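Local coordinates for protein NADPH-dependent aldehyde reductase YqhD (Escherichia coli, PDB 4QGS) that reduces a broad range of short-chain aldehydes to primary alcohols with NADPH, using one zinc ion per subunit and working as a homodimer, at residues A[306-311]-A[332-337]; A[212-217]-A[227-232]; A[112-117]-A[128-133]; A[34-39]-A[181-186]; A[286-291]-A[357-362]. All coordinates share one frame; numbering follows the deposited sequence.

Interaction 1 of 5, residues A[306-311]-A[332-337]; sequences EKRDTK and ERIDAA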
# COMPACT_ATOMS: atom_id res chain seq x y z
N GLU A 306 -14.73 8.00 17.47
CA GLU A 306 -14.97 6.96 18.45
C GLU A 306 -13.78 6.79 19.41
O GLU A 306 -13.95 6.50 20.59
CB GLU A 306 -15.28 5.63 17.75
CG GLU A 306 -15.38 4.44 18.68
CD GLU A 306 -16.57 4.54 19.61
OE1 GLU A 306 -17.61 5.11 19.20
OE2 GLU A 306 -16.46 4.05 20.76
N LYS A 307 -12.57 6.97 18.88
CA LYS A 307 -11.36 6.74 19.65
C LYS A 307 -10.72 8.06 20.09
O LYS A 307 -9.50 8.13 20.31
CB LYS A 307 -10.36 5.91 18.84
CG LYS A 307 -10.85 4.52 18.47
CD LYS A 307 -11.23 3.70 19.71
CE LYS A 307 -10.01 3.44 20.60
NZ LYS A 307 -10.42 2.94 21.95
N ARG A 308 -11.53 9.11 20.20
CA ARG A 308 -10.98 10.43 20.47
C ARG A 308 -10.38 10.52 21.87
O ARG A 308 -9.57 11.40 22.14
CB ARG A 308 -12.06 11.51 20.29
CG ARG A 308 -13.26 11.35 21.22
CD ARG A 308 -14.39 12.24 20.76
NE ARG A 308 -14.05 13.65 20.87
CZ ARG A 308 -14.27 14.55 19.92
NH1 ARG A 308 -13.92 15.81 20.11
NH2 ARG A 308 -14.82 14.19 18.77
N ASP A 309 -10.78 9.60 22.75
CA ASP A 309 -10.19 9.55 24.10
C ASP A 309 -8.74 9.06 24.07
O ASP A 309 -7.84 9.77 24.49
CB ASP A 309 -11.03 8.63 25.00
CG ASP A 309 -12.38 9.22 25.33
OD1 ASP A 309 -12.46 10.44 25.55
OD2 ASP A 309 -13.36 8.45 25.36
N THR A 310 -8.53 7.84 23.58
CA THR A 310 -7.18 7.28 23.59
C THR A 310 -6.27 7.99 22.60
O THR A 310 -5.06 8.03 22.79
CB THR A 310 -7.18 5.77 23.26
OG1 THR A 310 -7.74 5.57 21.95
CG2 THR A 310 -8.00 4.99 24.27
N LYS A 311 -6.86 8.55 21.53
CA LYS A 311 -6.05 9.23 20.52
C LYS A 311 -5.96 10.73 20.75
O LYS A 311 -5.49 11.47 19.89
CB LYS A 311 -6.63 8.98 19.12
CG LYS A 311 -6.52 7.54 18.65
CD LYS A 311 -7.11 7.42 17.23
CE LYS A 311 -7.04 5.99 16.72
NZ LYS A 311 -5.63 5.51 16.56
N GLU A 332 -13.23 21.01 20.36
CA GLU A 332 -13.45 21.79 19.14
C GLU A 332 -12.30 21.59 18.15
O GLU A 332 -12.52 21.48 16.94
CB GLU A 332 -13.59 23.27 19.46
CG GLU A 332 -14.84 23.64 20.24
CD GLU A 332 -14.81 25.09 20.70
OE1 GLU A 332 -13.72 25.59 21.03
OE2 GLU A 332 -15.88 25.72 20.75
N ARG A 333 -11.07 21.55 18.67
CA ARG A 333 -9.92 21.38 17.79
C ARG A 333 -9.93 19.99 17.14
O ARG A 333 -9.65 19.86 15.95
CB ARG A 333 -8.62 21.61 18.57
CG ARG A 333 -8.44 23.05 19.07
CD ARG A 333 -7.23 23.17 19.99
NE ARG A 333 -6.01 22.89 19.25
CZ ARG A 333 -4.86 22.50 19.79
NH1 ARG A 333 -4.74 22.33 21.10
NH2 ARG A 333 -3.82 22.27 19.00
N ILE A 334 -10.26 18.97 17.92
CA ILE A 334 -10.33 17.61 17.40
C ILE A 334 -11.47 17.51 16.39
O ILE A 334 -11.29 16.93 15.31
CB ILE A 334 -10.53 16.59 18.54
CG1 ILE A 334 -9.27 16.53 19.41
CG2 ILE A 334 -10.87 15.20 17.98
CD1 ILE A 334 -9.41 15.65 20.66
N ASP A 335 -12.63 18.07 16.72
CA ASP A 335 -13.75 18.08 15.78
C ASP A 335 -13.35 18.75 14.47
O ASP A 335 -13.67 18.24 13.40
CB ASP A 335 -14.97 18.80 16.38
CG ASP A 335 -15.70 17.96 17.40
OD1 ASP A 335 -15.28 16.81 17.68
OD2 ASP A 335 -16.72 18.44 17.94
N ALA A 336 -12.65 19.87 14.55
CA ALA A 336 -12.25 20.58 13.34
C ALA A 336 -11.24 19.78 12.52
O ALA A 336 -11.26 19.82 11.29
CB ALA A 336 -11.68 21.96 13.68
N ALA A 337 -10.35 19.05 13.21
CA ALA A 337 -9.35 18.23 12.53
C ALA A 337 -10.01 17.07 11.80
O ALA A 337 -9.65 16.76 10.67
CB ALA A 337 -8.31 17.71 13.52

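Interaction 2 of 5, residues A[212-217]-A[227-232]; sequences EQYVTK and FAEGIL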
# COMPACT_ATOMS: atom_id res chain seq x y z
N GLU A 212 -2.16 5.86 10.31
CA GLU A 212 -2.24 4.58 11.02
C GLU A 212 -1.04 4.41 11.94
O GLU A 212 -1.08 3.61 12.88
CB GLU A 212 -2.28 3.40 10.05
CG GLU A 212 -3.55 3.30 9.20
CD GLU A 212 -4.71 2.58 9.90
OE1 GLU A 212 -4.87 2.69 11.14
OE2 GLU A 212 -5.45 1.87 9.18
N GLN A 213 0.02 5.15 11.63
CA GLN A 213 1.29 5.05 12.35
C GLN A 213 1.65 6.33 13.11
O GLN A 213 2.76 6.46 13.65
CB GLN A 213 2.41 4.70 11.37
CG GLN A 213 2.16 3.41 10.58
CD GLN A 213 3.18 3.19 9.48
OE1 GLN A 213 4.26 2.65 9.72
NE2 GLN A 213 2.84 3.59 8.26
N TYR A 214 0.72 7.27 13.16
CA TYR A 214 1.01 8.58 13.73
C TYR A 214 -0.11 9.09 14.64
O TYR A 214 0.15 9.61 15.72
CB TYR A 214 1.31 9.60 12.61
CG TYR A 214 1.27 11.05 13.04
CD1 TYR A 214 2.26 11.58 13.88
CD2 TYR A 214 0.24 11.88 12.63
CE1 TYR A 214 2.21 12.91 14.27
CE2 TYR A 214 0.18 13.21 13.02
CZ TYR A 214 1.17 13.71 13.86
OH TYR A 214 1.12 15.02 14.25
N VAL A 215 -1.37 8.94 14.23
CA VAL A 215 -2.45 9.41 15.07
C VAL A 215 -2.82 8.27 16.02
O VAL A 215 -3.79 7.53 15.82
CB VAL A 215 -3.66 9.90 14.26
CG1 VAL A 215 -4.71 10.48 15.20
CG2 VAL A 215 -3.19 10.95 13.26
N THR A 216 -1.99 8.13 17.05
CA THR A 216 -2.05 6.98 17.93
C THR A 216 -1.88 7.42 19.38
O THR A 216 -2.83 7.89 20.01
CB THR A 216 -0.98 5.94 17.56
OG1 THR A 216 0.31 6.57 17.54
CG2 THR A 216 -1.26 5.33 16.19
N LYS A 217 -0.66 7.27 19.90
CA LYS A 217 -0.34 7.66 21.28
C LYS A 217 1.00 8.36 21.30
O LYS A 217 1.91 7.94 20.60
CB LYS A 217 -0.29 6.43 22.20
CG LYS A 217 -1.63 5.85 22.57
CD LYS A 217 -1.47 4.56 23.37
CE LYS A 217 -0.57 3.56 22.65
NZ LYS A 217 -0.46 2.27 23.40
N PHE A 227 8.29 13.49 10.53
CA PHE A 227 8.34 12.96 9.17
C PHE A 227 6.92 12.60 8.71
O PHE A 227 6.53 12.89 7.57
CB PHE A 227 9.25 11.74 9.09
CG PHE A 227 10.73 12.07 9.06
CD1 PHE A 227 11.20 13.33 9.41
CD2 PHE A 227 11.65 11.11 8.67
CE1 PHE A 227 12.56 13.62 9.37
CE2 PHE A 227 13.01 11.39 8.62
CZ PHE A 227 13.46 12.64 8.97
N ALA A 228 6.15 12.01 9.61
CA ALA A 228 4.74 11.71 9.35
C ALA A 228 3.98 13.00 9.03
O ALA A 228 3.27 13.07 8.02
CB ALA A 228 4.10 11.00 10.55
N GLU A 229 4.16 14.01 9.86
CA GLU A 229 3.56 15.32 9.64
C GLU A 229 3.95 15.89 8.27
O GLU A 229 3.10 16.43 7.54
CB GLU A 229 3.97 16.28 10.77
CG GLU A 229 3.20 16.01 12.05
CD GLU A 229 3.93 16.47 13.32
OE1 GLU A 229 4.90 17.25 13.20
OE2 GLU A 229 3.52 16.05 14.42
N GLY A 230 5.22 15.74 7.93
CA GLY A 230 5.74 16.21 6.65
C GLY A 230 5.08 15.53 5.46
O GLY A 230 4.75 16.18 4.46
N ILE A 231 4.91 14.22 5.56
CA ILE A 231 4.22 13.47 4.50
C ILE A 231 2.78 13.99 4.34
O ILE A 231 2.32 14.25 3.22
CB ILE A 231 4.20 11.94 4.81
CG1 ILE A 231 5.61 11.36 4.70
CG2 ILE A 231 3.21 11.20 3.86
CD1 ILE A 231 5.79 10.00 5.34
N LEU A 232 2.09 14.15 5.46
CA LEU A 232 0.67 14.56 5.45
C LEU A 232 0.53 15.96 4.85
O LEU A 232 -0.31 16.20 3.97
CB LEU A 232 0.10 14.51 6.87
CG LEU A 232 0.08 13.11 7.48
CD1 LEU A 232 -0.26 13.17 8.96
CD2 LEU A 232 -0.96 12.23 6.75

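Interaction 3 of 5, residues A[112-117]-A[128-133]; sequences TKFIAA and WHILQT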
# COMPACT_ATOMS: atom_id res chain seq x y z
N THR A 112 5.38 -11.08 -7.77
CA THR A 112 6.74 -11.36 -8.21
C THR A 112 7.62 -11.69 -7.00
O THR A 112 8.52 -12.53 -7.10
CB THR A 112 7.30 -10.17 -9.01
OG1 THR A 112 6.46 -9.95 -10.15
CG2 THR A 112 8.72 -10.45 -9.48
N LYS A 113 7.34 -11.06 -5.87
CA LYS A 113 8.07 -11.38 -4.64
C LYS A 113 7.87 -12.86 -4.31
O LYS A 113 8.81 -13.56 -3.92
CB LYS A 113 7.59 -10.51 -3.48
CG LYS A 113 8.05 -9.06 -3.54
CD LYS A 113 7.66 -8.30 -2.28
CE LYS A 113 8.11 -6.85 -2.33
NZ LYS A 113 7.78 -6.13 -1.07
N PHE A 114 6.65 -13.33 -4.50
CA PHE A 114 6.35 -14.72 -4.21
C PHE A 114 7.09 -15.64 -5.17
O PHE A 114 7.67 -16.64 -4.76
CB PHE A 114 4.85 -14.96 -4.29
CG PHE A 114 4.47 -16.39 -4.11
CD1 PHE A 114 4.53 -16.98 -2.86
CD2 PHE A 114 4.05 -17.14 -5.19
CE1 PHE A 114 4.18 -18.31 -2.69
CE2 PHE A 114 3.69 -18.46 -5.02
CZ PHE A 114 3.76 -19.05 -3.77
N ILE A 115 7.09 -15.29 -6.46
CA ILE A 115 7.81 -16.08 -7.46
C ILE A 115 9.30 -16.19 -7.11
O ILE A 115 9.87 -17.28 -7.16
CB ILE A 115 7.65 -15.48 -8.87
CG1 ILE A 115 6.18 -15.51 -9.29
CG2 ILE A 115 8.50 -16.23 -9.87
CD1 ILE A 115 5.88 -14.65 -10.53
N ALA A 116 9.90 -15.08 -6.71
CA ALA A 116 11.32 -15.04 -6.37
C ALA A 116 11.68 -15.99 -5.22
O ALA A 116 12.72 -16.64 -5.23
CB ALA A 116 11.73 -13.62 -6.01
N ALA A 117 10.81 -16.05 -4.21
CA ALA A 117 11.07 -16.88 -3.05
C ALA A 117 10.72 -18.33 -3.33
O ALA A 117 11.50 -19.24 -3.02
CB ALA A 117 10.29 -16.38 -1.85
N TRP A 128 3.38 -23.09 -0.72
CA TRP A 128 2.37 -22.46 0.13
C TRP A 128 2.79 -22.25 1.59
O TRP A 128 2.31 -21.33 2.24
CB TRP A 128 1.05 -23.24 0.15
CG TRP A 128 0.03 -22.47 0.96
CD1 TRP A 128 -0.28 -22.65 2.28
CD2 TRP A 128 -0.75 -21.36 0.51
NE1 TRP A 128 -1.22 -21.72 2.68
CE2 TRP A 128 -1.53 -20.92 1.61
CE3 TRP A 128 -0.88 -20.70 -0.71
CZ2 TRP A 128 -2.43 -19.85 1.51
CZ3 TRP A 128 -1.78 -19.65 -0.81
CH2 TRP A 128 -2.53 -19.23 0.29
N HIS A 129 3.68 -23.04 2.14
CA HIS A 129 4.23 -22.65 3.45
C HIS A 129 5.08 -21.34 3.52
O HIS A 129 5.33 -20.85 4.63
CB HIS A 129 4.84 -23.97 4.02
CG HIS A 129 5.96 -23.87 5.00
ND1 HIS A 129 7.11 -24.59 4.78
CD2 HIS A 129 6.25 -23.00 6.01
CE1 HIS A 129 8.02 -24.26 5.67
NE2 HIS A 129 7.51 -23.33 6.47
N ILE A 130 5.38 -20.71 2.39
CA ILE A 130 5.77 -19.27 2.46
C ILE A 130 4.66 -18.45 3.14
O ILE A 130 4.93 -17.62 4.02
CB ILE A 130 6.04 -18.64 1.09
CG1 ILE A 130 7.25 -19.27 0.38
CG2 ILE A 130 6.28 -17.10 1.22
CD1 ILE A 130 7.36 -18.91 -1.08
N LEU A 131 3.42 -18.67 2.72
CA LEU A 131 2.30 -17.91 3.25
C LEU A 131 1.91 -18.35 4.67
O LEU A 131 1.53 -17.52 5.49
CB LEU A 131 1.12 -18.02 2.29
CG LEU A 131 1.52 -17.30 1.00
CD1 LEU A 131 0.53 -17.47 -0.12
CD2 LEU A 131 1.68 -15.83 1.30
N GLN A 132 2.02 -19.64 4.95
CA GLN A 132 1.73 -20.16 6.28
C GLN A 132 2.67 -19.59 7.34
O GLN A 132 2.30 -19.45 8.50
CB GLN A 132 1.80 -21.69 6.29
CG GLN A 132 0.68 -22.35 5.50
CD GLN A 132 0.81 -23.86 5.45
OE1 GLN A 132 1.84 -24.41 5.82
NE2 GLN A 132 -0.24 -24.53 4.99
N THR A 133 3.89 -19.28 6.92
CA THR A 133 4.90 -18.76 7.86
C THR A 133 5.16 -17.28 7.73
O THR A 133 6.05 -16.74 8.40
CB THR A 133 6.24 -19.48 7.70
OG1 THR A 133 6.66 -19.43 6.33
CG2 THR A 133 6.10 -20.89 8.17

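Interaction 4 of 5, residues A[34-39]-A[181-186]; sequences REQIPH and PVFAVL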
# COMPACT_ATOMS: atom_id res chain seq x y z
N ARG A 34 19.38 -0.65 -16.64
CA ARG A 34 20.24 -1.66 -17.24
C ARG A 34 21.46 -2.03 -16.39
O ARG A 34 21.80 -3.21 -16.24
CB ARG A 34 20.68 -1.16 -18.62
CG ARG A 34 21.41 -2.20 -19.43
CD ARG A 34 21.84 -1.65 -20.78
NE ARG A 34 22.39 -2.71 -21.62
CZ ARG A 34 21.75 -3.27 -22.64
NH1 ARG A 34 22.35 -4.23 -23.34
NH2 ARG A 34 20.54 -2.87 -22.99
N GLU A 35 22.11 -1.02 -15.81
CA GLU A 35 23.33 -1.26 -15.06
C GLU A 35 23.08 -2.05 -13.77
O GLU A 35 24.02 -2.59 -13.18
CB GLU A 35 24.04 0.07 -14.77
CG GLU A 35 23.30 1.02 -13.86
CD GLU A 35 23.97 2.38 -13.77
OE1 GLU A 35 23.42 3.36 -14.34
OE2 GLU A 35 25.04 2.48 -13.15
N GLN A 36 21.82 -2.14 -13.35
CA GLN A 36 21.50 -2.87 -12.12
C GLN A 36 21.40 -4.38 -12.33
O GLN A 36 21.35 -5.15 -11.37
CB GLN A 36 20.18 -2.36 -11.53
CG GLN A 36 20.12 -0.87 -11.33
CD GLN A 36 21.09 -0.35 -10.30
OE1 GLN A 36 21.37 -1.02 -9.30
NE2 GLN A 36 21.61 0.84 -10.53
N ILE A 37 21.35 -4.80 -13.58
CA ILE A 37 21.13 -6.21 -13.90
C ILE A 37 22.36 -6.74 -14.62
O ILE A 37 22.85 -6.08 -15.53
CB ILE A 37 19.88 -6.39 -14.77
CG1 ILE A 37 18.63 -5.86 -14.05
CG2 ILE A 37 19.68 -7.83 -15.19
CD1 ILE A 37 17.40 -5.92 -14.91
N PRO A 38 22.87 -7.90 -14.19
CA PRO A 38 24.05 -8.51 -14.82
C PRO A 38 23.89 -8.61 -16.33
O PRO A 38 22.81 -8.96 -16.80
CB PRO A 38 24.11 -9.89 -14.17
CG PRO A 38 23.57 -9.64 -12.80
CD PRO A 38 22.45 -8.64 -12.99
N HIS A 39 24.94 -8.29 -17.07
CA HIS A 39 24.84 -8.26 -18.52
C HIS A 39 24.42 -9.61 -19.10
O HIS A 39 23.83 -9.67 -20.17
CB HIS A 39 26.17 -7.81 -19.14
CG HIS A 39 27.27 -8.82 -18.98
ND1 HIS A 39 28.14 -8.81 -17.92
CD2 HIS A 39 27.63 -9.86 -19.77
CE1 HIS A 39 29.00 -9.81 -18.05
NE2 HIS A 39 28.71 -10.47 -19.16
N PRO A 181 12.92 -6.14 -3.39
CA PRO A 181 13.61 -5.81 -4.63
C PRO A 181 14.97 -5.17 -4.40
O PRO A 181 15.16 -4.37 -3.47
CB PRO A 181 12.65 -4.83 -5.32
CG PRO A 181 11.78 -4.30 -4.26
CD PRO A 181 11.66 -5.40 -3.23
N VAL A 182 15.94 -5.53 -5.23
CA VAL A 182 17.25 -4.93 -5.13
C VAL A 182 17.14 -3.46 -5.52
O VAL A 182 17.84 -2.62 -4.97
CB VAL A 182 18.29 -5.66 -6.02
CG1 VAL A 182 18.59 -7.03 -5.45
CG2 VAL A 182 17.79 -5.79 -7.43
N PHE A 183 16.24 -3.15 -6.46
CA PHE A 183 16.02 -1.75 -6.85
C PHE A 183 14.57 -1.50 -7.24
O PHE A 183 13.84 -2.42 -7.57
CB PHE A 183 16.93 -1.34 -8.01
CG PHE A 183 16.68 -2.13 -9.27
CD1 PHE A 183 15.69 -1.76 -10.16
CD2 PHE A 183 17.44 -3.25 -9.54
CE1 PHE A 183 15.46 -2.50 -11.29
CE2 PHE A 183 17.21 -4.00 -10.69
CZ PHE A 183 16.22 -3.62 -11.56
N ALA A 184 14.19 -0.24 -7.24
CA ALA A 184 12.88 0.16 -7.73
C ALA A 184 13.04 1.42 -8.56
O ALA A 184 13.63 2.41 -8.10
CB ALA A 184 11.90 0.39 -6.56
N VAL A 185 12.57 1.37 -9.81
CA VAL A 185 12.54 2.56 -10.65
C VAL A 185 11.23 3.29 -10.45
O VAL A 185 10.16 2.73 -10.71
CB VAL A 185 12.70 2.23 -12.15
CG1 VAL A 185 12.62 3.51 -12.97
CG2 VAL A 185 14.02 1.51 -12.39
N LEU A 186 11.32 4.54 -9.99
CA LEU A 186 10.16 5.39 -9.72
C LEU A 186 10.24 6.64 -10.59
O LEU A 186 10.95 7.59 -10.26
CB LEU A 186 10.11 5.78 -8.24
CG LEU A 186 9.51 4.84 -7.19
CD1 LEU A 186 10.10 3.46 -7.26
CD2 LEU A 186 9.75 5.41 -5.79

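Interaction 5 of 5, residues A[286-291]-A[357-362]; sequences AMHGLD and YGLDGS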
# COMPACT_ATOMS: atom_id res chain seq x y z
N ALA A 286 -14.29 -6.57 0.81
CA ALA A 286 -14.60 -7.98 0.64
C ALA A 286 -16.09 -8.21 0.40
O ALA A 286 -16.49 -9.00 -0.46
CB ALA A 286 -14.15 -8.79 1.86
N MET A 287 -16.91 -7.48 1.14
CA MET A 287 -18.36 -7.71 1.07
C MET A 287 -19.08 -6.91 0.00
O MET A 287 -20.04 -7.40 -0.60
CB MET A 287 -19.00 -7.43 2.43
CG MET A 287 -20.47 -7.83 2.46
SD MET A 287 -21.15 -7.74 4.12
CE MET A 287 -20.21 -9.03 4.95
N HIS A 288 -18.64 -5.67 -0.23
CA HIS A 288 -19.37 -4.75 -1.09
C HIS A 288 -18.57 -4.29 -2.31
O HIS A 288 -19.10 -3.57 -3.14
CB HIS A 288 -19.85 -3.52 -0.30
CG HIS A 288 -20.78 -3.85 0.83
ND1 HIS A 288 -22.01 -4.45 0.64
CD2 HIS A 288 -20.67 -3.66 2.17
CE1 HIS A 288 -22.60 -4.64 1.80
NE2 HIS A 288 -21.81 -4.16 2.75
N GLY A 289 -17.30 -4.68 -2.40
CA GLY A 289 -16.50 -4.35 -3.58
C GLY A 289 -16.01 -2.91 -3.71
O GLY A 289 -15.55 -2.50 -4.78
N LEU A 290 -16.09 -2.14 -2.63
CA LEU A 290 -15.61 -0.77 -2.65
C LEU A 290 -14.09 -0.74 -2.84
O LEU A 290 -13.41 -1.67 -2.43
CB LEU A 290 -15.97 -0.05 -1.35
CG LEU A 290 -17.46 0.07 -0.96
CD1 LEU A 290 -17.60 1.03 0.22
CD2 LEU A 290 -18.33 0.52 -2.10
N ASP A 291 -13.58 0.30 -3.51
CA ASP A 291 -12.13 0.48 -3.63
C ASP A 291 -11.50 0.51 -2.25
O ASP A 291 -12.10 1.04 -1.31
CB ASP A 291 -11.76 1.78 -4.35
CG ASP A 291 -12.19 1.81 -5.81
OD1 ASP A 291 -12.55 0.74 -6.34
OD2 ASP A 291 -12.13 2.90 -6.41
N TYR A 357 -22.35 5.45 -1.12
CA TYR A 357 -22.10 4.29 -1.97
C TYR A 357 -23.31 3.37 -2.08
O TYR A 357 -23.22 2.25 -2.58
CB TYR A 357 -20.90 3.50 -1.44
CG TYR A 357 -19.63 4.33 -1.38
CD1 TYR A 357 -18.74 4.35 -2.44
CD2 TYR A 357 -19.33 5.10 -0.26
CE1 TYR A 357 -17.56 5.11 -2.39
CE2 TYR A 357 -18.18 5.86 -0.20
CZ TYR A 357 -17.29 5.86 -1.26
OH TYR A 357 -16.14 6.62 -1.21
N GLY A 358 -24.46 3.86 -1.62
CA GLY A 358 -25.70 3.10 -1.69
C GLY A 358 -25.88 2.04 -0.62
O GLY A 358 -26.74 1.17 -0.73
N LEU A 359 -25.07 2.12 0.44
CA LEU A 359 -25.10 1.16 1.53
C LEU A 359 -25.79 1.80 2.72
O LEU A 359 -25.34 2.84 3.20
CB LEU A 359 -23.67 0.73 1.90
CG LEU A 359 -22.90 0.09 0.74
CD1 LEU A 359 -21.43 -0.05 1.07
CD2 LEU A 359 -23.51 -1.27 0.40
N ASP A 360 -26.87 1.19 3.19
CA ASP A 360 -27.67 1.80 4.25
C ASP A 360 -27.28 1.35 5.67
O ASP A 360 -27.89 1.80 6.63
CB ASP A 360 -29.17 1.53 4.04
CG ASP A 360 -29.54 0.05 4.10
OD1 ASP A 360 -28.67 -0.81 4.32
OD2 ASP A 360 -30.74 -0.27 3.93
N GLY A 361 -26.28 0.49 5.79
CA GLY A 361 -25.88 -0.02 7.10
C GLY A 361 -26.53 -1.34 7.51
O GLY A 361 -26.17 -1.91 8.54
N SER A 362 -27.48 -1.84 6.72
CA SER A 362 -28.09 -3.12 7.02
C SER A 362 -27.09 -4.27 6.94
O SER A 362 -27.33 -5.34 7.48
CB SER A 362 -29.29 -3.38 6.10
OG SER A 362 -28.91 -3.39 4.73

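Interaction 1 of 5, residues A[306-311]-A[332-337]
Arg-308 reaches across from the turn between helices 292-306 and 312-323 and meets Asp-335 with the end of its guanidinium group, both NH1 and NH2 converging on a single oxygen. The two bonds are of nearly equal length, 2.9 Å from Arg-308 NH2 to Asp-335 OD1 and 3.0 Å from Arg-308 NH1 to the same OD1, and both are clearly bent, at 145° and 141°. This is therefore a forked, end-on salt bridge and not the two-oxygen pairing of coplanar groups; the guanidinium and carboxylate planes stand 80° apart. Asp-335 OD1 lies in the guanidinium plane, yet the two nitrogens come to it differently: NH2 arrives nearly in line with the C-O bond, NH1 from well above the carboxylate plane. Ile-334, one residue earlier on helix 330-347, takes a face instead of an edge. Its CG2 methyl sits over the rim of the guanidinium, 3.8 Å from Arg-308 NH1, and Ile-334 also packs on Leu-315 and Leu-316 of helix 312-323. Beyond the two segments, Arg-308 NH1 also forms a salt bridge with Asp-331, and Arg-308 NH2 bonds to Asn-305 OD1. The two aspartates probably balance the arginine's positive charge, and the shared OD1 concentrates two N-H donors on one oxygen; with that oxygen at its edge and a methyl over one face, the flat end is probably limited in its rotation.

Interaction 2 of 5, residues A[212-217]-A[227-232]
In the all-helical zinc-binding half of the enzyme, the irregular turn after helix 196-211 packs back on helix 222-244 through Tyr-214, whose neighbour Val-215 is the centre of an inverse gamma turn. The phenol hydroxyl donates to Glu-229, with 2.6 Å between Tyr-214 OH and Glu-229 OE2. Glu-229 OE2 accepts through its anti lone pair, the one away from OE1, and the ring and carboxylate planes are 80° apart. Nearer the backbone, Tyr-214 CB touches Ala-228 CB at 3.7 Å. Leu-232, one turn further along the helix, brings its CD1 methyl within 3.9 Å of Tyr-214 CD2. A chi1 of 164° swings the tyrosine ring away from its own backbone N and across to the helix, where it spans all three residues. All four are buried, and the carboxylate is held further by Arg-321 at OE1 and Gln-317 at OE2. Helix 312-323 thus closes over the tyrosine through Gln-317 and Tyr-318, while Ala-228 and Leu-232 rest on helix 196-211, which carries the zinc ligands Asp-205 and His-209.

Interaction 3 of 5, residues A[112-117]-A[128-133]
Ile-130 pushes its CD1 methyl between the ring of Phe-114 and the methyl of Ala-117, and this one carbon makes the closest approach to each. It lies 3.6 Å from Phe-114 CE1, with the neighbouring ring atom Phe-114 CD1 at 3.9 Å, and 3.9 Å also separates Ile-130 CD1 from Ala-117 CB. The methyl meets the aromatic ring obliquely, and no hydrogen bond crosses between the segments, so the contact is wholly apolar. Phe-114 and Ala-117 are three residues apart on helix 106-119, which places them on neighbouring positions of one helix flank. In the phenylalanine, CG lies opposite the backbone N about the first side-chain bond (chi1 176°), an orientation that carries the far end of the ring toward the short helix 129-132. Helix 106-119 follows strand 99-104 of the parallel six-stranded sheet in the dinucleotide-binding half of the fold, and its first turns contain the NADP(+)-binding residues Gly-106, Ser-107 and Asp-110. Helix 129-132 lies in the connection that leads on to strand 144-148. At its C-terminal end, Thr-133 OG1 donates to His-129 O over 2.6 Å, sharing that carbonyl with Thr-133 N. Phe-174 of strand 172-174 touches both Phe-114 and Ile-130, and Ile-138 packs on Ala-117 and Ile-130. On the side of helix 82-95, Tyr-82, Leu-85 and Met-86 continue the apolar cluster around Phe-114.

Interaction 4 of 5, residues A[34-39]-A[181-186]
Phe-183, Gln-36 and Ile-37 account for nearly all of the 137 Å² buried here, with the phenylalanine contributing the largest share. Its ring is approached by the aliphatic part of Gln-36: Gln-36 CB lies 3.5 Å from both Phe-183 CE2 and Phe-183 CD2, and Gln-36 CG stands over a ring face, displaced toward the rim. The distance from Gln-36 CG to the ring centroid is 4.3 Å, at 21° from the ring normal, which meets the geometry of a CH-pi contact. The glutamine chain bends at its second torsion, and its amide plane ends up 60° from the ring plane, so the polar group is not stacked on the aromatic surface. Ile-37 adds a more distant apolar touch, 4.1 Å from its CG1 to Phe-183 CE2, its side chain running at about a right angle to that of the phenylalanine. Phe-183 CG sits between its backbone N and carbonyl carbon (chi1 62°), and from there the ring projects out from the strand toward segment 34-39. No hydrogen bond joins the segments. Strand 183-186 lies between strands 22-25 and 144-148 in the parallel sheet, while segment 34-39 belongs to the connection from strand 22-25 to strand 42-46. Gln-36 leans on Arg-22 and Leu-24, Ile-37 on Phe-99, and Phe-183 on Leu-101 and Leu-33, so the contact packs this connection against several strands of the sheet.

Interaction 5 of 5, residues A[286-291]-A[357-362]
Leu-359 lays its CD2 methyl on one face of the His-288 imidazole, 3.7 Å from the ring centroid and 17° off the normal, a clear CH-pi arrangement; the nearest ring atom is His-288 ND1, 3.5 Å from Leu-359 CD2. Its other methyl meets Leu-290 tip to tip, with 4.1 Å between the two CD1 atoms of Leu-359 and Leu-290. Leu-290 also packs on Tyr-357, its CD2 lying 3.9 Å from Tyr-357 CD1 and its CD1 standing over the ring face near the rim. The opposite face of the histidine is covered by CG of Met-287. Further out, His-288 NE2 is hydrogen-bonded to Ser-363 OG and Tyr-357 OH to Pro-351 O, fixing the far ends of both rings. An Asx turn, with Asp-360 OD1 accepting from Ser-362 N, shapes the loop just before helix 364-373. The contact is surface packing between that loop and the turn, with Gly-289 at positive phi, that joins helices 276-288 and 292-306, bearers of zinc ligands His-278 and His-292.

The five contacts divide between the two halves of the chain. Interactions 4 and 3 lie in the NADP(+)-binding half with its parallel sheet, where interaction 3 falls within the chain span between the segments of interaction 4; their centres are 22 Å apart and they touch where Lys-113 packs on Pro-181. Interactions 2, 5 and 1 belong to the helical zinc-binding half. There interaction 1 falls within the span of interaction 5, whereas interactions 1 and 2, 15 Å apart between centres, are joined by a probable hydrogen bond from Lys-311 NZ to Val-215 O. Interactions 1 and 4 lie on opposite sides of the chain's centre, 45 Å apart between centres, and none of the five contacts bridges the two halves.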